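PDB 3HDQ: UDP-galactopyranose mutase from Deinococcus radiodurans, which probably catalyses, with FAD as cofactor, the interconversion of UDP-galactopyranose and UDP-galactofuranose. Local coordinates for residues G29-I34 and S51-L56. Residues are numbered along the deposited sequence; the frame is centred on the assembly and turned at random.
Sequences GFDYLI and SGQRVL
The first beta-alpha-beta unit of the Rossmann-type FAD-binding domain sets strand 30-35 parallel to strand 55-58, and Y32 pairs with V55 and L33 with L56. Three backbone bonds carry the register: Y32 N to R54 O, L56 N to Y32 O and I34 N to L56 O (2.8 Å). Before the first bridge, where the chain turns a corner at D31, the carboxylate takes over: OD2 of D31 accepts R54 N at 2.8 Å through its anti lone pair, with an N-H...O angle of 160°. The Q53 side chain crosses that of D31 at about a right angle, its OE1 resting 3.1 Å from CG of D31 without a hydrogen bond and near the Y32 ring plane at the CE2 edge. F30 turns one ring face to L56, whose CB stands over the ring centre, 3.6 Å from the centroid and 3° off the normal, in a CH-pi contact. An alanine at F30 would probably open a gap over L56 CB and lose packing against M238 of the second subunit. Further along, CD1 of L33 meets CD2 of L56, and CD1 of I34 reaches CG1 of V55 at 3.7 Å. Helix 39-50 packs on Y32, I34, Q53 and V55, while strand 252-257 flanks strand 30-35 and strand 235-239 lies beyond strand 55-58.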
ATOM      1  N   GLY A  29     -14.279 -23.198 -11.294  1.00 42.74           N
ATOM      2  CA  GLY A  29     -13.500 -22.181 -10.605  1.00 43.71           C
ATOM      3  C   GLY A  29     -13.819 -20.780 -11.096  1.00 37.63           C
ATOM      4  O   GLY A  29     -14.970 -20.483 -11.415  1.00 37.66           O
ATOM      5  N   PHE A  30     -12.806 -19.921 -11.178  1.00 34.56           N
ATOM      6  CA  PHE A  30     -13.019 -18.530 -11.604  1.00 32.53           C
ATOM      7  C   PHE A  30     -13.476 -18.417 -13.053  1.00 33.34           C
ATOM      8  O   PHE A  30     -13.058 -19.191 -13.914  1.00 33.88           O
ATOM      9  CB  PHE A  30     -11.749 -17.700 -11.407  1.00 31.44           C
ATOM     10  CG  PHE A  30     -11.294 -17.624  -9.977  1.00 31.70           C
ATOM     11  CD1 PHE A  30     -10.349 -18.518  -9.487  1.00 26.80           C
ATOM     12  CD2 PHE A  30     -11.823 -16.668  -9.117  1.00 30.31           C
ATOM     13  CE1 PHE A  30      -9.929 -18.452  -8.162  1.00 30.59           C
ATOM     14  CE2 PHE A  30     -11.414 -16.595  -7.788  1.00 27.53           C
ATOM     15  CZ  PHE A  30     -10.467 -17.489  -7.307  1.00 33.35           C
ATOM     16  N   ASP A  31     -14.342 -17.449 -13.321  1.00 32.14           N
ATOM     17  CA  ASP A  31     -14.746 -17.167 -14.689  1.00 30.16           C
ATOM     18  C   ASP A  31     -13.552 -16.615 -15.478  1.00 34.70           C
ATOM     19  O   ASP A  31     -13.390 -16.913 -16.663  1.00 35.24           O
ATOM     20  CB  ASP A  31     -15.925 -16.188 -14.711  1.00 31.98           C
ATOM     21  CG  ASP A  31     -17.148 -16.733 -13.989  1.00 36.72           C
ATOM     22  OD1 ASP A  31     -17.805 -17.636 -14.548  1.00 36.04           O
ATOM     23  OD2 ASP A  31     -17.458 -16.263 -12.870  1.00 35.81           O
ATOM     24  N   TYR A  32     -12.718 -15.819 -14.811  1.00 32.87           N
ATOM     25  CA  TYR A  32     -11.543 -15.223 -15.447  1.00 32.62           C
ATOM     26  C   TYR A  32     -10.339 -15.184 -14.529  1.00 32.89           C
ATOM     27  O   TYR A  32     -10.427 -14.724 -13.383  1.00 34.61           O
ATOM     28  CB  TYR A  32     -11.826 -13.790 -15.888  1.00 29.22           C
ATOM     29  CG  TYR A  32     -12.838 -13.648 -16.981  1.00 27.00           C
ATOM     30  CD1 TYR A  32     -12.443 -13.565 -18.306  1.00 32.05           C
ATOM     31  CD2 TYR A  32     -14.188 -13.561 -16.692  1.00 26.61           C
ATOM     32  CE1 TYR A  32     -13.367 -13.417 -19.317  1.00 31.16           C
ATOM     33  CE2 TYR A  32     -15.121 -13.410 -17.693  1.00 24.56           C
ATOM     34  CZ  TYR A  32     -14.708 -13.346 -19.007  1.00 29.72           C
ATOM     35  OH  TYR A  32     -15.635 -13.199 -20.021  1.00 36.18           O
ATOM     36  N   LEU A  33      -9.215 -15.668 -15.039  1.00 29.26           N
ATOM     37  CA  LEU A  33      -7.924 -15.414 -14.425  1.00 28.53           C
ATOM     38  C   LEU A  33      -7.342 -14.238 -15.205  1.00 33.67           C
ATOM     39  O   LEU A  33      -7.213 -14.303 -16.432  1.00 29.46           O
ATOM     40  CB  LEU A  33      -7.021 -16.640 -14.554  1.00 26.81           C
ATOM     41  CG  LEU A  33      -5.519 -16.497 -14.318  1.00 27.69           C
ATOM     42  CD1 LEU A  33      -5.256 -15.978 -12.931  1.00 28.91           C
ATOM     43  CD2 LEU A  33      -4.831 -17.851 -14.515  1.00 28.81           C
ATOM     44  N   ILE A  34      -7.035 -13.152 -14.507  1.00 29.41           N
ATOM     45  CA  ILE A  34      -6.467 -11.977 -15.153  1.00 26.16           C
ATOM     46  C   ILE A  34      -5.006 -11.792 -14.747  1.00 25.32           C
ATOM     47  O   ILE A  34      -4.687 -11.649 -13.570  1.00 27.36           O
ATOM     48  CB  ILE A  34      -7.275 -10.723 -14.823  1.00 27.38           C
ATOM     49  CG1 ILE A  34      -8.725 -10.907 -15.266  1.00 32.53           C
ATOM     50  CG2 ILE A  34      -6.691  -9.517 -15.505  1.00 27.60           C
ATOM     51  CD1 ILE A  34      -9.557  -9.635 -15.123  1.00 26.75           C
ATOM     52  N   SER A  51     -20.374  -7.218 -13.558  1.00 30.53           N
ATOM     53  CA  SER A  51     -21.373  -7.989 -14.289  1.00 31.56           C
ATOM     54  C   SER A  51     -21.599  -9.351 -13.641  1.00 34.96           C
ATOM     55  O   SER A  51     -22.359 -10.165 -14.158  1.00 39.67           O
ATOM     56  CB  SER A  51     -20.970  -8.159 -15.753  1.00 28.67           C
ATOM     57  OG  SER A  51     -19.794  -8.947 -15.848  1.00 38.12           O
ATOM     58  N   GLY A  52     -20.937  -9.596 -12.511  1.00 31.02           N
ATOM     59  CA  GLY A  52     -21.196 -10.781 -11.712  1.00 28.73           C
ATOM     60  C   GLY A  52     -20.254 -11.944 -11.980  1.00 33.36           C
ATOM     61  O   GLY A  52     -20.513 -13.074 -11.569  1.00 35.46           O
ATOM     62  N   GLN A  53     -19.153 -11.668 -12.666  1.00 30.19           N
ATOM     63  CA  GLN A  53     -18.151 -12.688 -12.936  1.00 28.42           C
ATOM     64  C   GLN A  53     -17.148 -12.755 -11.813  1.00 29.74           C
ATOM     65  O   GLN A  53     -16.712 -11.726 -11.305  1.00 33.74           O
ATOM     66  CB  GLN A  53     -17.415 -12.375 -14.223  1.00 25.18           C
ATOM     67  CG  GLN A  53     -18.325 -12.233 -15.414  1.00 29.53           C
ATOM     68  CD  GLN A  53     -18.991 -13.537 -15.762  1.00 33.36           C
ATOM     69  OE1 GLN A  53     -18.325 -14.562 -15.927  1.00 44.22           O
ATOM     70  NE2 GLN A  53     -20.311 -13.519 -15.855  1.00 45.48           N
ATOM     71  N   ARG A  54     -16.769 -13.965 -11.432  1.00 29.54           N
ATOM     72  CA  ARG A  54     -15.731 -14.152 -10.431  1.00 29.81           C
ATOM     73  C   ARG A  54     -14.349 -13.969 -11.037  1.00 31.82           C
ATOM     74  O   ARG A  54     -14.004 -14.597 -12.039  1.00 31.95           O
ATOM     75  CB  ARG A  54     -15.845 -15.535  -9.797  1.00 33.77           C
ATOM     76  CG  ARG A  54     -16.960 -15.627  -8.777  1.00 40.31           C
ATOM     77  CD  ARG A  54     -17.398 -17.057  -8.587  1.00 56.69           C
ATOM     78  NE  ARG A  54     -16.481 -17.815  -7.747  1.00 53.17           N
ATOM     79  CZ  ARG A  54     -16.419 -19.140  -7.737  1.00 55.98           C
ATOM     80  NH1 ARG A  54     -17.213 -19.847  -8.532  1.00 49.45           N
ATOM     81  NH2 ARG A  54     -15.559 -19.757  -6.939  1.00 64.24           N
ATOM     82  N   VAL A  55     -13.553 -13.114 -10.417  1.00 28.03           N
ATOM     83  CA  VAL A  55     -12.262 -12.770 -10.973  1.00 28.42           C
ATOM     84  C   VAL A  55     -11.111 -13.091 -10.021  1.00 28.09           C
ATOM     85  O   VAL A  55     -11.167 -12.781  -8.840  1.00 27.40           O
ATOM     86  CB  VAL A  55     -12.234 -11.278 -11.373  1.00 31.26           C
ATOM     87  CG1 VAL A  55     -10.881 -10.896 -11.947  1.00 25.28           C
ATOM     88  CG2 VAL A  55     -13.352 -10.996 -12.377  1.00 29.94           C
ATOM     89  N   LEU A  56     -10.079 -13.750 -10.536  1.00 24.56           N
ATOM     90  CA  LEU A  56      -8.820 -13.827  -9.828  1.00 26.59           C
ATOM     91  C   LEU A  56      -7.846 -12.990 -10.626  1.00 28.37           C
ATOM     92  O   LEU A  56      -7.608 -13.263 -11.810  1.00 25.42           O
ATOM     93  CB  LEU A  56      -8.309 -15.268  -9.719  1.00 26.99           C
ATOM     94  CG  LEU A  56      -6.934 -15.387  -9.051  1.00 25.65           C
ATOM     95  CD1 LEU A  56      -7.004 -14.935  -7.601  1.00 27.09           C
ATOM     96  CD2 LEU A  56      -6.381 -16.806  -9.147  1.00 27.37           C
TER